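Local coordinates for protein CRISPR-associated endonuclease Cas12b (Alicyclobacillus acidoterrestris, PDB 5U31) that cleaves double-stranded DNA as an RNA-guided CRISPR endonuclease, recognising a protospacer adjacent motif and using a RuvC nuclease domain that works best with divalent metal ions, at residues L845-L851 / L890-A896; V567-A571 / A981-Q986; A536-F540 / L989-F993. The protein carries 3 engineered substitutions. All coordinates share one frame; numbering follows the deposited sequence.

Contact 1: L845-L851 / L890-A896; sequences LILLAEL and LVGTMYA. Engineered in segment 845-851: Ala-849 (natural residue Glu). With nucleotides of chain E.
Leu-890 opens the parallel pairing with strand 845-850: its O accepts from Ile-846 N at 2.6 Å, and its CB rests 3.9 Å from Leu-845 CD1. On the other face of the sheet Val-891 CG2 meets Leu-848 CD1. Gly-892 grips with both backbone ends, its N giving to Ile-846 O and its O accepting from Leu-848 N (2.7 Å). Lacking a side chain, it leaves its place beside the strand to Leu-845, where CG anti to the Leu-845 N (chi1 167°) and chi2 near 61° bring CD1 3.6 Å from Gly-892 N. Thr-893 crosses Glu-850 at a slant, OG1 lying 3.2 Å from OE1, but OG1 is bonded to Asn-533 O and Glu-850 OE2 to Ser-852 OG. Met-894, a selenomethionine, lays CG 3.7 Å from Leu-847 CD2 and pairs through N with Leu-848 O and through O with Glu-850 N. Beyond Tyr-895, Ala-896 CB faces the methyl of Ala-849 at 3.6 Å; Ala-849 is engineered and replaces a glutamate assigned to the RuvC active site. Leu-851 CD2 lies 3.6 Å from C1' of DG4 of chain E. The two strands, joined through helices, form a beta-alpha-beta unit of the RNase H-like fold. Five backbone hydrogen bonds join strands flanked mostly by aliphatic side chains; the polar groups, position 849 and DNA lie toward the C-terminal end, consistent with strands leading to the catalytic site.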
loop_
_atom_site.group_PDB
_atom_site.type_symbol
_atom_site.label_atom_id
_atom_site.label_comp_id
_atom_site.label_asym_id
_atom_site.label_seq_id
_atom_site.Cartn_x
_atom_site.Cartn_y
_atom_site.Cartn_z
ATOM N N LEU A 845 -1.951 -23.679 1.612
ATOM C CA LEU A 845 -1.256 -22.558 0.997
ATOM C C LEU A 845 -2.244 -21.700 0.220
ATOM O O LEU A 845 -3.128 -22.222 -0.466
ATOM C CB LEU A 845 -0.137 -23.048 0.070
ATOM C CG LEU A 845 0.522 -22.058 -0.890
ATOM C CD1 LEU A 845 1.193 -20.927 -0.132
ATOM C CD2 LEU A 845 1.526 -22.785 -1.764
ATOM N N ILE A 846 -2.092 -20.384 0.345
ATOM C CA ILE A 846 -2.807 -19.409 -0.471
ATOM C C ILE A 846 -1.806 -18.818 -1.452
ATOM O O ILE A 846 -0.821 -18.192 -1.042
ATOM C CB ILE A 846 -3.452 -18.310 0.386
ATOM C CG1 ILE A 846 -4.572 -18.888 1.242
ATOM C CG2 ILE A 846 -3.993 -17.193 -0.485
ATOM C CD1 ILE A 846 -5.082 -17.915 2.256
ATOM N N LEU A 847 -2.052 -19.015 -2.743
ATOM C CA LEU A 847 -1.109 -18.624 -3.787
ATOM C C LEU A 847 -1.629 -17.376 -4.493
ATOM O O LEU A 847 -2.568 -17.451 -5.292
ATOM C CB LEU A 847 -0.899 -19.766 -4.780
ATOM C CG LEU A 847 0.207 -19.521 -5.806
ATOM C CD1 LEU A 847 1.537 -19.334 -5.109
ATOM C CD2 LEU A 847 0.282 -20.660 -6.801
ATOM N N LEU A 848 -1.016 -16.235 -4.201
ATOM C CA LEU A 848 -1.364 -14.982 -4.855
ATOM C C LEU A 848 -0.447 -14.729 -6.046
ATOM O O LEU A 848 0.545 -15.426 -6.261
ATOM C CB LEU A 848 -1.266 -13.823 -3.868
ATOM C CG LEU A 848 -2.243 -13.812 -2.701
ATOM C CD1 LEU A 848 -1.778 -12.803 -1.691
ATOM C CD2 LEU A 848 -3.598 -13.437 -3.211
ATOM N N ALA A 849 -0.784 -13.710 -6.826
ATOM C CA ALA A 849 0.101 -13.284 -7.898
ATOM C C ALA A 849 1.181 -12.371 -7.340
ATOM O O ALA A 849 0.928 -11.551 -6.452
ATOM C CB ALA A 849 -0.681 -12.567 -8.999
ATOM N N GLU A 850 2.394 -12.534 -7.852
ATOM C CA GLU A 850 3.520 -11.688 -7.473
ATOM C C GLU A 850 3.351 -10.336 -8.156
ATOM O O GLU A 850 3.621 -10.194 -9.349
ATOM C CB GLU A 850 4.834 -12.362 -7.856
ATOM C CG GLU A 850 6.036 -11.453 -7.821
ATOM C CD GLU A 850 6.116 -10.700 -6.526
ATOM O OE1 GLU A 850 5.858 -11.318 -5.475
ATOM O OE2 GLU A 850 6.410 -9.491 -6.561
ATOM N N LEU A 851 2.896 -9.329 -7.405
ATOM C CA LEU A 851 2.646 -8.007 -7.969
ATOM C C LEU A 851 3.363 -6.911 -7.189
ATOM O O LEU A 851 2.901 -5.766 -7.152
ATOM C CB LEU A 851 1.149 -7.712 -8.030
ATOM C CG LEU A 851 0.314 -8.677 -8.864
ATOM C CD1 LEU A 851 -1.125 -8.214 -8.892
ATOM C CD2 LEU A 851 0.878 -8.800 -10.270
ATOM N N LEU A 890 -0.204 -20.686 4.968
ATOM C CA LEU A 890 0.879 -20.044 4.238
ATOM C C LEU A 890 0.298 -19.219 3.099
ATOM O O LEU A 890 -0.561 -19.700 2.352
ATOM C CB LEU A 890 1.844 -21.084 3.674
ATOM C CG LEU A 890 2.322 -22.198 4.598
ATOM C CD1 LEU A 890 3.086 -23.229 3.798
ATOM C CD2 LEU A 890 3.184 -21.632 5.699
ATOM N N VAL A 891 0.761 -17.983 2.959
ATOM C CA VAL A 891 0.429 -17.176 1.792
ATOM C C VAL A 891 1.717 -16.933 1.016
ATOM O O VAL A 891 2.711 -16.444 1.570
ATOM C CB VAL A 891 -0.276 -15.865 2.174
ATOM C CG1 VAL A 891 -0.140 -15.595 3.658
ATOM C CG2 VAL A 891 0.240 -14.691 1.334
ATOM N N GLY A 892 1.710 -17.330 -0.261
ATOM C CA GLY A 892 2.843 -17.128 -1.132
ATOM C C GLY A 892 2.399 -16.485 -2.435
ATOM O O GLY A 892 1.204 -16.333 -2.703
ATOM N N THR A 893 3.385 -16.111 -3.241
ATOM C CA THR A 893 3.135 -15.457 -4.514
ATOM C C THR A 893 3.685 -16.300 -5.655
ATOM O O THR A 893 4.551 -17.156 -5.462
ATOM C CB THR A 893 3.763 -14.063 -4.559
ATOM O OG1 THR A 893 5.167 -14.165 -4.292
ATOM C CG2 THR A 893 3.110 -13.153 -3.527
HETATM N N MSE A 894 3.159 -16.046 -6.849
HETATM C CA MSE A 894 3.651 -16.679 -8.069
HETATM C C MSE A 894 3.939 -15.639 -9.138
HETATM O O MSE A 894 3.219 -14.646 -9.258
HETATM C CB MSE A 894 2.642 -17.695 -8.603
HETATM C CG MSE A 894 3.161 -19.119 -8.635
HETATM SE SE MSE A 894 4.704 -19.336 -9.792
HETATM C CE MSE A 894 5.567 -20.800 -8.842
ATOM N N TYR A 895 4.994 -15.884 -9.912
ATOM C CA TYR A 895 5.364 -15.007 -11.015
ATOM C C TYR A 895 4.187 -14.831 -11.967
ATOM O O TYR A 895 3.708 -15.798 -12.567
ATOM C CB TYR A 895 6.569 -15.590 -11.741
ATOM C CG TYR A 895 7.168 -14.650 -12.745
ATOM C CD1 TYR A 895 7.957 -13.587 -12.338
ATOM C CD2 TYR A 895 6.941 -14.817 -14.098
ATOM C CE1 TYR A 895 8.507 -12.718 -13.251
ATOM C CE2 TYR A 895 7.485 -13.955 -15.014
ATOM C CZ TYR A 895 8.269 -12.906 -14.591
ATOM O OH TYR A 895 8.818 -12.038 -15.506
ATOM N N ALA A 896 3.719 -13.592 -12.114
ATOM C CA ALA A 896 2.407 -13.331 -12.692
ATOM C C ALA A 896 2.458 -12.784 -14.111
ATOM O O ALA A 896 1.404 -12.465 -14.672
ATOM C CB ALA A 896 1.624 -12.375 -11.795
ATOM P P DG E 4 -0.634 -9.650 -17.852
ATOM O OP1 DG E 4 -1.051 -11.056 -18.012
ATOM O OP2 DG E 4 -1.081 -8.637 -18.831
ATOM O "O5'" DG E 4 -1.112 -9.184 -16.410
ATOM C "C5'" DG E 4 -0.830 -9.991 -15.284
ATOM C "C4'" DG E 4 -0.996 -9.185 -14.019
ATOM O "O4'" DG E 4 0.150 -8.327 -13.853
ATOM C "C3'" DG E 4 -2.189 -8.252 -14.033
ATOM O "O3'" DG E 4 -3.330 -8.940 -13.548
ATOM C "C2'" DG E 4 -1.760 -7.146 -13.078
ATOM C "C1'" DG E 4 -0.243 -7.104 -13.269
ATOM N N9 DG E 4 0.219 -6.009 -14.116
ATOM C C8 DG E 4 -0.462 -5.405 -15.148
ATOM N N7 DG E 4 0.213 -4.445 -15.722
ATOM C C5 DG E 4 1.416 -4.412 -15.028
ATOM C C6 DG E 4 2.548 -3.577 -15.197
ATOM O O6 DG E 4 2.715 -2.672 -16.021
ATOM N N1 DG E 4 3.551 -3.879 -14.279
ATOM C C2 DG E 4 3.471 -4.864 -13.318
ATOM N N2 DG E 4 4.539 -5.011 -12.518
ATOM N N3 DG E 4 2.418 -5.652 -13.151
ATOM C C4 DG E 4 1.432 -5.369 -14.035
#

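Contact 2: V567-A571 / A981-Q986; sequences VMSVA and AAQNLQ. Engineered in segment 567-571: Ala-571 (natural residue Asp). With nucleotides of chain B.
Ser-569 OG gives a hydrogen bond to Ala-982 O at 2.7 Å. With chi1 at 54°, the hydroxyl is held between the backbone N and carbonyl carbon and points at the helix. It meets the carbonyl well above its plane, while Gln-986 N, 3.2 Å from Ala-982 O in the regular helical bond, arrives from the opposite face. One buried oxygen is thus held by two donors. The apolar contacts are small: the methyl of Ala-571, an engineered residue in place of an aspartate assigned to the RuvC active site, lies 4.2 Å from Ala-982 CB and 4.5 Å from Ala-981 CB. Leu-985 CD1 makes van der Waals contact with the strand backbone at Val-570 O. Gln-983 leaves the helix on the side away from the strand, and its extended chain carries NE2 into a weak hydrogen bond with O4' of A6 of chain B (3.4 Å), in line with its known role in binding the guide RNA. Segment 981-986 of helix 977-990 crosses segment 567-571 at 137°, the axes approaching to 7.0 Å. Strand 566-572 lies between 578-587 and 845-850, Met-568 and Val-570 turn to helix 796-822 on the other face, and Leu-985 also touches Ala-849.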
loop_
_atom_site.group_PDB
_atom_site.type_symbol
_atom_site.label_atom_id
_atom_site.label_comp_id
_atom_site.label_asym_id
_atom_site.label_seq_id
_atom_site.Cartn_x
_atom_site.Cartn_y
_atom_site.Cartn_z
ATOM N N VAL A 567 -3.791 -26.312 -2.417
ATOM C CA VAL A 567 -3.334 -24.943 -2.619
ATOM C C VAL A 567 -4.469 -24.152 -3.253
ATOM O O VAL A 567 -5.104 -24.623 -4.202
ATOM C CB VAL A 567 -2.078 -24.885 -3.508
ATOM C CG1 VAL A 567 -1.671 -23.442 -3.758
ATOM C CG2 VAL A 567 -0.937 -25.670 -2.882
HETATM N N MSE A 568 -4.722 -22.959 -2.734
HETATM C CA MSE A 568 -5.722 -22.094 -3.338
HETATM C C MSE A 568 -5.061 -20.879 -3.975
HETATM O O MSE A 568 -4.349 -20.135 -3.305
HETATM C CB MSE A 568 -6.749 -21.648 -2.302
HETATM C CG MSE A 568 -7.914 -20.895 -2.903
HETATM SE SE MSE A 568 -9.085 -20.139 -1.551
HETATM C CE MSE A 568 -7.862 -18.799 -0.846
ATOM N N SER A 569 -5.284 -20.685 -5.270
ATOM C CA SER A 569 -4.750 -19.524 -5.963
ATOM C C SER A 569 -5.812 -18.438 -6.015
ATOM O O SER A 569 -7.005 -18.726 -6.122
ATOM C CB SER A 569 -4.282 -19.884 -7.372
ATOM O OG SER A 569 -5.311 -20.516 -8.106
ATOM N N VAL A 570 -5.372 -17.187 -5.921
ATOM C CA VAL A 570 -6.272 -16.052 -5.780
ATOM C C VAL A 570 -5.891 -14.994 -6.800
ATOM O O VAL A 570 -4.730 -14.574 -6.861
ATOM C CB VAL A 570 -6.225 -15.462 -4.359
ATOM C CG1 VAL A 570 -7.191 -14.295 -4.237
ATOM C CG2 VAL A 570 -6.529 -16.528 -3.333
ATOM N N ALA A 571 -6.867 -14.551 -7.586
ATOM C CA ALA A 571 -6.681 -13.482 -8.562
ATOM C C ALA A 571 -7.437 -12.254 -8.069
ATOM O O ALA A 571 -8.656 -12.158 -8.231
ATOM C CB ALA A 571 -7.157 -13.912 -9.944
ATOM N N ALA A 981 -6.591 -16.647 -14.893
ATOM C CA ALA A 981 -5.347 -16.184 -14.292
ATOM C C ALA A 981 -5.038 -16.966 -13.027
ATOM O O ALA A 981 -3.884 -17.336 -12.783
ATOM C CB ALA A 981 -5.431 -14.690 -13.993
ATOM N N ALA A 982 -6.065 -17.233 -12.216
ATOM C CA ALA A 982 -5.866 -17.992 -10.989
ATOM C C ALA A 982 -5.354 -19.390 -11.291
ATOM O O ALA A 982 -4.442 -19.885 -10.621
ATOM C CB ALA A 982 -7.172 -18.057 -10.202
ATOM N N GLN A 983 -5.926 -20.042 -12.302
ATOM C CA GLN A 983 -5.475 -21.380 -12.658
ATOM C C GLN A 983 -4.097 -21.350 -13.305
ATOM O O GLN A 983 -3.364 -22.343 -13.248
ATOM C CB GLN A 983 -6.494 -22.045 -13.579
ATOM C CG GLN A 983 -7.858 -22.245 -12.938
ATOM C CD GLN A 983 -8.804 -23.013 -13.829
ATOM O OE1 GLN A 983 -8.478 -23.325 -14.973
ATOM N NE2 GLN A 983 -9.984 -23.329 -13.310
ATOM N N ASN A 984 -3.727 -20.225 -13.919
ATOM C CA ASN A 984 -2.381 -20.102 -14.461
ATOM C C ASN A 984 -1.346 -20.088 -13.346
ATOM O O ASN A 984 -0.310 -20.753 -13.446
ATOM C CB ASN A 984 -2.270 -18.847 -15.323
ATOM C CG ASN A 984 -1.989 -19.167 -16.775
ATOM O OD1 ASN A 984 -1.204 -20.068 -17.085
ATOM N ND2 ASN A 984 -2.636 -18.438 -17.676
ATOM N N LEU A 985 -1.613 -19.338 -12.274
ATOM C CA LEU A 985 -0.730 -19.372 -11.114
ATOM C C LEU A 985 -0.585 -20.791 -10.583
ATOM O O LEU A 985 0.522 -21.235 -10.257
ATOM C CB LEU A 985 -1.256 -18.438 -10.025
ATOM C CG LEU A 985 -1.425 -16.973 -10.429
ATOM C CD1 LEU A 985 -1.819 -16.136 -9.238
ATOM C CD2 LEU A 985 -0.151 -16.440 -11.047
ATOM N N GLN A 986 -1.693 -21.524 -10.510
ATOM C CA GLN A 986 -1.628 -22.913 -10.076
ATOM C C GLN A 986 -0.776 -23.740 -11.028
ATOM O O GLN A 986 0.082 -24.520 -10.595
ATOM C CB GLN A 986 -3.036 -23.489 -9.978
ATOM C CG GLN A 986 -3.110 -24.699 -9.095
ATOM C CD GLN A 986 -3.413 -24.342 -7.661
ATOM O OE1 GLN A 986 -3.049 -25.068 -6.743
ATOM N NE2 GLN A 986 -4.092 -23.219 -7.461
ATOM P P A B 6 -12.127 -25.585 -18.287
ATOM O OP1 A B 6 -10.977 -25.068 -19.066
ATOM O OP2 A B 6 -12.476 -27.030 -18.369
ATOM O "O5'" A B 6 -11.880 -25.185 -16.768
ATOM C "C5'" A B 6 -11.190 -26.058 -15.884
ATOM C "C4'" A B 6 -12.095 -26.541 -14.784
ATOM O "O4'" A B 6 -12.542 -25.375 -14.043
ATOM C "C3'" A B 6 -13.348 -27.267 -15.280
ATOM O "O3'" A B 6 -13.528 -28.597 -14.744
ATOM C "C2'" A B 6 -14.506 -26.307 -14.976
ATOM O "O2'" A B 6 -15.703 -26.913 -14.546
ATOM C "C1'" A B 6 -13.948 -25.373 -13.910
ATOM N N9 A B 6 -14.437 -24.010 -14.129
ATOM C C8 A B 6 -14.222 -23.252 -15.253
ATOM N N7 A B 6 -14.805 -22.079 -15.230
ATOM C C5 A B 6 -15.470 -22.071 -14.014
ATOM C C6 A B 6 -16.280 -21.104 -13.399
ATOM N N6 A B 6 -16.562 -19.923 -13.951
ATOM N N1 A B 6 -16.791 -21.395 -12.185
ATOM C C2 A B 6 -16.507 -22.585 -11.639
ATOM N N3 A B 6 -15.762 -23.579 -12.117
ATOM C C4 A B 6 -15.264 -23.256 -13.325
#

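Contact 3: A536-F540 / L989-F993; sequences AFVHF and LWSDF
Val-538 plugs into the fork of Leu-989, its CG2 lodged 3.6 Å from CD1 and 3.5 Å from CD2, with the two side chains at about a right angle. CG2 stands anti to the Val-538 carbonyl carbon, which turns it to the helix, and also lies 4.3 Å from Trp-990 CZ3. Ala-536 CB adds a shallow bump against Leu-989 CD2. The larger projection is Phe-540, whose ring comes up to the end of helix 977-990. Its CZ lies 3.7 Å from Leu-989 O and CE2 3.9 Å from Asp-992 OD1, both oxygens at the ring edge, while CE1 comes 3.4 Å from Trp-990 O at a slant. Val-538 CG1 backs one face of this ring. The helix ends in a Schellman motif, with Asp-992 at positive phi (52°); with CG anti to N, its carboxylate stands beside the ring, 33° from the ring plane. Its OD2 meets the edge of Phe-537 more loosely, and Lys-606 and Arg-1021 form long, weak ion pairs with the carboxylate. The contact thus joins the hairpin 527-538 to the helix end by aliphatic plugging and by aromatic C-H groups near carbonyl and carboxylate oxygens, whose negative charge would probably favour the weakly positive ring hydrogens.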
loop_
_atom_site.group_PDB
_atom_site.type_symbol
_atom_site.label_atom_id
_atom_site.label_comp_id
_atom_site.label_asym_id
_atom_site.label_seq_id
_atom_site.Cartn_x
_atom_site.Cartn_y
_atom_site.Cartn_z
ATOM N N ALA A 536 6.656 -18.414 -3.843
ATOM C CA ALA A 536 6.387 -19.807 -3.520
ATOM C C ALA A 536 7.145 -20.734 -4.456
ATOM O O ALA A 536 7.149 -20.538 -5.676
ATOM C CB ALA A 536 4.890 -20.093 -3.605
ATOM N N PHE A 537 7.783 -21.748 -3.877
ATOM C CA PHE A 537 8.457 -22.794 -4.629
ATOM C C PHE A 537 8.175 -24.132 -3.961
ATOM O O PHE A 537 8.226 -24.244 -2.733
ATOM C CB PHE A 537 9.970 -22.543 -4.720
ATOM C CG PHE A 537 10.342 -21.377 -5.599
ATOM C CD1 PHE A 537 10.399 -21.522 -6.977
ATOM C CD2 PHE A 537 10.640 -20.140 -5.050
ATOM C CE1 PHE A 537 10.740 -20.455 -7.789
ATOM C CE2 PHE A 537 10.984 -19.070 -5.858
ATOM C CZ PHE A 537 11.034 -19.228 -7.229
ATOM N N VAL A 538 7.874 -25.140 -4.775
ATOM C CA VAL A 538 7.467 -26.453 -4.286
ATOM C C VAL A 538 8.681 -27.366 -4.198
ATOM O O VAL A 538 9.458 -27.481 -5.154
ATOM C CB VAL A 538 6.394 -27.069 -5.199
ATOM C CG1 VAL A 538 6.218 -28.535 -4.881
ATOM C CG2 VAL A 538 5.084 -26.342 -5.036
ATOM N N HIS A 539 8.837 -28.027 -3.053
ATOM C CA HIS A 539 9.826 -29.091 -2.887
ATOM C C HIS A 539 9.245 -30.368 -3.478
ATOM O O HIS A 539 8.630 -31.177 -2.781
ATOM C CB HIS A 539 10.182 -29.273 -1.417
ATOM C CG HIS A 539 11.182 -28.283 -0.908
ATOM N ND1 HIS A 539 12.500 -28.611 -0.678
ATOM C CD2 HIS A 539 11.056 -26.974 -0.581
ATOM C CE1 HIS A 539 13.144 -27.547 -0.233
ATOM N NE2 HIS A 539 12.291 -26.541 -0.165
ATOM N N PHE A 540 9.448 -30.558 -4.784
ATOM C CA PHE A 540 8.888 -31.724 -5.461
ATOM C C PHE A 540 9.448 -33.033 -4.920
ATOM O O PHE A 540 8.793 -34.073 -5.047
ATOM C CB PHE A 540 9.136 -31.625 -6.969
ATOM C CG PHE A 540 8.613 -30.359 -7.589
ATOM C CD1 PHE A 540 7.272 -30.229 -7.909
ATOM C CD2 PHE A 540 9.464 -29.299 -7.854
ATOM C CE1 PHE A 540 6.790 -29.064 -8.480
ATOM C CE2 PHE A 540 8.988 -28.134 -8.423
ATOM C CZ PHE A 540 7.650 -28.017 -8.737
ATOM N N LEU A 989 2.839 -23.190 -10.468
ATOM C CA LEU A 989 3.364 -23.749 -9.227
ATOM C C LEU A 989 3.887 -25.163 -9.445
ATOM O O LEU A 989 5.041 -25.470 -9.119
ATOM C CB LEU A 989 2.274 -23.742 -8.154
ATOM C CG LEU A 989 2.626 -23.476 -6.686
ATOM C CD1 LEU A 989 2.049 -24.561 -5.794
ATOM C CD2 LEU A 989 4.115 -23.343 -6.482
ATOM N N TRP A 990 3.051 -26.036 -10.008
ATOM C CA TRP A 990 3.364 -27.453 -10.112
ATOM C C TRP A 990 4.353 -27.776 -11.221
ATOM O O TRP A 990 4.809 -28.921 -11.299
ATOM C CB TRP A 990 2.080 -28.260 -10.331
ATOM C CG TRP A 990 1.013 -27.958 -9.332
ATOM C CD1 TRP A 990 -0.189 -27.365 -9.573
ATOM C CD2 TRP A 990 1.058 -28.217 -7.922
ATOM N NE1 TRP A 990 -0.902 -27.244 -8.402
ATOM C CE2 TRP A 990 -0.157 -27.760 -7.375
ATOM C CE3 TRP A 990 2.006 -28.796 -7.071
ATOM C CZ2 TRP A 990 -0.450 -27.863 -6.017
ATOM C CZ3 TRP A 990 1.716 -28.894 -5.723
ATOM C CH2 TRP A 990 0.499 -28.428 -5.210
ATOM N N SER A 991 4.691 -26.814 -12.078
ATOM C CA SER A 991 5.605 -27.063 -13.183
ATOM C C SER A 991 6.907 -26.286 -13.079
ATOM O O SER A 991 7.723 -26.361 -14.006
ATOM C CB SER A 991 4.932 -26.725 -14.520
ATOM O OG SER A 991 4.736 -25.329 -14.643
ATOM N N ASP A 992 7.126 -25.550 -11.991
ATOM C CA ASP A 992 8.310 -24.710 -11.815
ATOM C C ASP A 992 8.495 -23.791 -13.022
ATOM O O ASP A 992 9.523 -23.798 -13.699
ATOM C CB ASP A 992 9.560 -25.562 -11.581
ATOM C CG ASP A 992 10.618 -24.833 -10.779
ATOM O OD1 ASP A 992 11.368 -25.503 -10.040
ATOM O OD2 ASP A 992 10.686 -23.589 -10.868
ATOM N N PHE A 993 7.462 -23.004 -13.290
ATOM C CA PHE A 993 7.441 -22.187 -14.492
ATOM C C PHE A 993 8.492 -21.088 -14.428
ATOM O O PHE A 993 8.719 -20.474 -13.380
ATOM C CB PHE A 993 6.054 -21.577 -14.679
ATOM C CG PHE A 993 5.975 -20.545 -15.767
ATOM C CD1 PHE A 993 5.687 -20.914 -17.068
ATOM C CD2 PHE A 993 6.158 -19.201 -15.483
ATOM C CE1 PHE A 993 5.598 -19.967 -18.068
ATOM C CE2 PHE A 993 6.074 -18.251 -16.478
ATOM C CZ PHE A 993 5.792 -18.633 -17.770
#

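Contacts 1 and 2 are buried and share the central sheet, where strands 566-572 and 845-850 are neighbours joined by backbone bonds between Met-568 and Leu-845 and Leu-847. Contact 3 lies farther out and is partly buried; it shares helix 977-990 with contact 2 and is tied to contact 1 through Ala-536 and Thr-893. Backbone pairing dominates contact 1, while contact 2 relies on a serine-to-helix bond and small methyls, and contact 3 on hydrophobic plugging and ring edges. Ala-571 and Ala-849, replacements at assigned active-site positions, come within about 7 Å between side chains, consistent with contacts 1 and 2 lining the RuvC catalytic site, while contact 3 packs at the C-terminal end of helix 977-990.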